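Local coordinates for BLUF domain-containing protein (Acinetobacter baumannii, PDB 6W6Z) that probably senses blue light through a flavin bound in its BLUF domain, and in this ground-state structure carries flavin mononucleotide, at residues A[104-107]-A[108-112]. Residues are numbered along the deposited sequence; the frame is centred on the assembly and turned at random.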
ATOM      1  N   GLU A 104      -2.782  15.001   5.508  1.00 17.71           N
ATOM      2  CA  GLU A 104      -3.865  15.937   5.146  1.00 19.09           C
ATOM      3  C   GLU A 104      -3.198  17.278   4.805  1.00 18.98           C
ATOM      4  O   GLU A 104      -3.536  17.865   3.745  1.00 18.83           O
ATOM      5  CB  GLU A 104      -4.858  16.047   6.276  1.00 21.18           C
ATOM      6  CG  GLU A 104      -5.798  14.865   6.341  1.00 21.42           C
ATOM      7  CD  GLU A 104      -6.493  14.678   7.673  1.00 24.34           C
ATOM      8  OE1 GLU A 104      -6.398  15.607   8.571  1.00 22.95           O
ATOM      9  OE2 GLU A 104      -7.183  13.658   7.780  1.00 20.78           O
ATOM     10  N   THR A 105      -2.247  17.724   5.628  1.00 21.84           N
ATOM     11  CA  THR A 105      -1.527  19.015   5.413  1.00 18.30           C
ATOM     12  C   THR A 105      -0.768  18.992   4.075  1.00 19.79           C
ATOM     13  O   THR A 105      -0.848  19.956   3.318  1.00 19.81           O
ATOM     14  CB  THR A 105      -0.652  19.371   6.609  1.00 20.52           C
ATOM     15  OG1 THR A 105      -1.562  19.516   7.694  1.00 21.20           O
ATOM     16  CG2 THR A 105       0.140  20.638   6.371  1.00 19.26           C
ATOM     17  N   PHE A 106      -0.138  17.872   3.733  1.00 20.71           N
ATOM     18  CA  PHE A 106       0.598  17.715   2.464  1.00 20.31           C
ATOM     19  C   PHE A 106      -0.324  17.937   1.262  1.00 20.46           C
ATOM     20  O   PHE A 106       0.007  18.712   0.300  1.00 19.29           O
ATOM     21  CB  PHE A 106       1.260  16.346   2.476  1.00 21.98           C
ATOM     22  CG  PHE A 106       1.896  15.989   1.169  1.00 25.09           C
ATOM     23  CD1 PHE A 106       2.994  16.710   0.724  1.00 25.17           C
ATOM     24  CD2 PHE A 106       1.367  14.995   0.374  1.00 26.85           C
ATOM     25  CE1 PHE A 106       3.598  16.377  -0.476  1.00 28.38           C
ATOM     26  CE2 PHE A 106       1.964  14.681  -0.837  1.00 29.09           C
ATOM     27  CZ  PHE A 106       3.091  15.355  -1.236  1.00 28.64           C
ATOM     28  N   PHE A 107      -1.482  17.283   1.295  1.00 21.00           N
ATOM     29  CA  PHE A 107      -2.467  17.307   0.195  1.00 20.37           C
ATOM     30  C   PHE A 107      -3.009  18.736   0.058  1.00 19.94           C
ATOM     31  O   PHE A 107      -3.053  19.288  -1.068  1.00 21.19           O
ATOM     32  CB  PHE A 107      -3.555  16.259   0.455  1.00 19.76           C
ATOM     33  CG  PHE A 107      -3.267  14.888  -0.102  1.00 22.46           C
ATOM     34  CD1 PHE A 107      -3.668  14.553  -1.383  1.00 24.95           C
ATOM     35  CD2 PHE A 107      -2.636  13.906   0.650  1.00 25.46           C
ATOM     36  CE1 PHE A 107      -3.427  13.294  -1.917  1.00 23.28           C
ATOM     37  CE2 PHE A 107      -2.399  12.642   0.113  1.00 26.44           C
ATOM     38  CZ  PHE A 107      -2.795  12.336  -1.166  1.00 25.00           C
ATOM     39  N   LEU A 108      -3.433  19.320   1.172  1.00 17.62           N
ATOM     40  CA  LEU A 108      -4.076  20.653   1.179  1.00 18.10           C
ATOM     41  C   LEU A 108      -3.070  21.722   0.734  1.00 18.54           C
ATOM     42  O   LEU A 108      -3.496  22.666   0.013  1.00 17.97           O
ATOM     43  CB  LEU A 108      -4.626  20.966   2.571  1.00 18.02           C
ATOM     44  CG  LEU A 108      -5.854  20.171   2.986  1.00 18.56           C
ATOM     45  CD1 LEU A 108      -6.063  20.304   4.496  1.00 17.72           C
ATOM     46  CD2 LEU A 108      -7.101  20.608   2.239  1.00 20.24           C
ATOM     47  N   ASN A 109      -1.797  21.585   1.127  1.00 17.62           N
ATOM     48  CA  ASN A 109      -0.787  22.626   0.829  1.00 19.48           C
ATOM     49  C   ASN A 109      -0.482  22.630  -0.651  1.00 20.68           C
ATOM     50  O   ASN A 109      -0.072  23.701  -1.117  1.00 22.04           O
ATOM     51  CB  ASN A 109       0.529  22.420   1.572  1.00 21.18           C
ATOM     52  CG  ASN A 109       0.470  23.005   2.959  1.00 22.16           C
ATOM     53  OD1 ASN A 109      -0.416  23.794   3.256  1.00 27.06           O
ATOM     54  ND2 ASN A 109       1.375  22.583   3.823  1.00 21.35           N
ATOM     55  N   MET A 110      -0.648  21.490  -1.347  1.00 19.19           N
ATOM     56  CA  MET A 110      -0.412  21.472  -2.813  1.00 20.99           C
ATOM     57  C   MET A 110      -1.718  21.601  -3.592  1.00 21.93           C
ATOM     58  O   MET A 110      -1.666  21.467  -4.830  1.00 23.40           O
ATOM     59  CB  MET A 110       0.373  20.236  -3.248  1.00 25.36           C
ATOM     60  CG  MET A 110      -0.345  18.937  -3.092  1.00 26.58           C
ATOM     61  SD  MET A 110       0.659  17.642  -3.900  1.00 32.54           S
ATOM     62  CE  MET A 110      -0.326  16.213  -3.474  1.00 31.70           C
ATOM     63  N   GLY A 111      -2.826  21.920  -2.913  1.00 18.37           N
ATOM     64  CA  GLY A 111      -4.073  22.358  -3.574  1.00 20.34           C
ATOM     65  C   GLY A 111      -5.083  21.249  -3.832  1.00 22.69           C
ATOM     66  O   GLY A 111      -6.057  21.511  -4.534  1.00 22.76           O
ATOM     67  N   GLU A 112      -4.898  20.064  -3.254  1.00 22.36           N
ATOM     68  CA  GLU A 112      -5.916  18.987  -3.321  1.00 24.53           C
ATOM     69  C   GLU A 112      -6.904  19.197  -2.177  1.00 25.33           C
ATOM     70  O   GLU A 112      -6.497  19.637  -1.097  1.00 29.39           O
ATOM     71  CB  GLU A 112      -5.242  17.623  -3.268  1.00 26.88           C
ATOM     72  CG  GLU A 112      -4.225  17.403  -4.371  1.00 29.00           C
ATOM     73  CD  GLU A 112      -4.696  17.662  -5.786  1.00 30.76           C
ATOM     74  OE1 GLU A 112      -3.844  17.934  -6.614  1.00 39.02           O
ATOM     75  OE2 GLU A 112      -5.891  17.565  -6.054  1.00 31.38           O
TER
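Glu112 N reaches back to Phe107 O (3.0 Å) while Gly111 N bonds Leu108 O (3.1 Å), the paired bonds of a Schellman motif that closes helix 101-109 of this BLUF protein. Gly111, at positive phi (95°), is the C-prime residue. Glu112 N approaches from above the carbonyl plane of Phe107, and Met110 N bonds Phe106 O and, weakly, Phe107 O as well. Beside this turn, Glu112 CB lies in the plane of the Phe107 ring, at its edge next to CD1 (3.9 Å). Met110 makes an oblique Met-aromatic contact with Phe106, one turn back: SD sits 4.7 Å from the Phe106 ring centroid, 27° off the normal, and its methyl CE touches Phe106 CE2 at 3.8 Å. Met110 CG stands between its backbone N and carbonyl carbon (chi1 67°), and the extended chain beyond carries SD and CE back to Phe106, with CE also nearing Phe107. On another side, the side chains of Thr105 and Asn109 lie side by side, pointing the same way, with Thr105 CG2 3.4 Å from Asn109 ND2. Further back in the helix, Leu108 N donates to Glu104 O at 3.0 Å. Glu104 ends in a salt bridge to Arg99, and Met110 also packs on Leu120 and Asn124, joining the helix end to the following loop. One turn before Thr105, the carbonyl oxygen of Thr101 is hydrogen-bonded to Thr105 OG1.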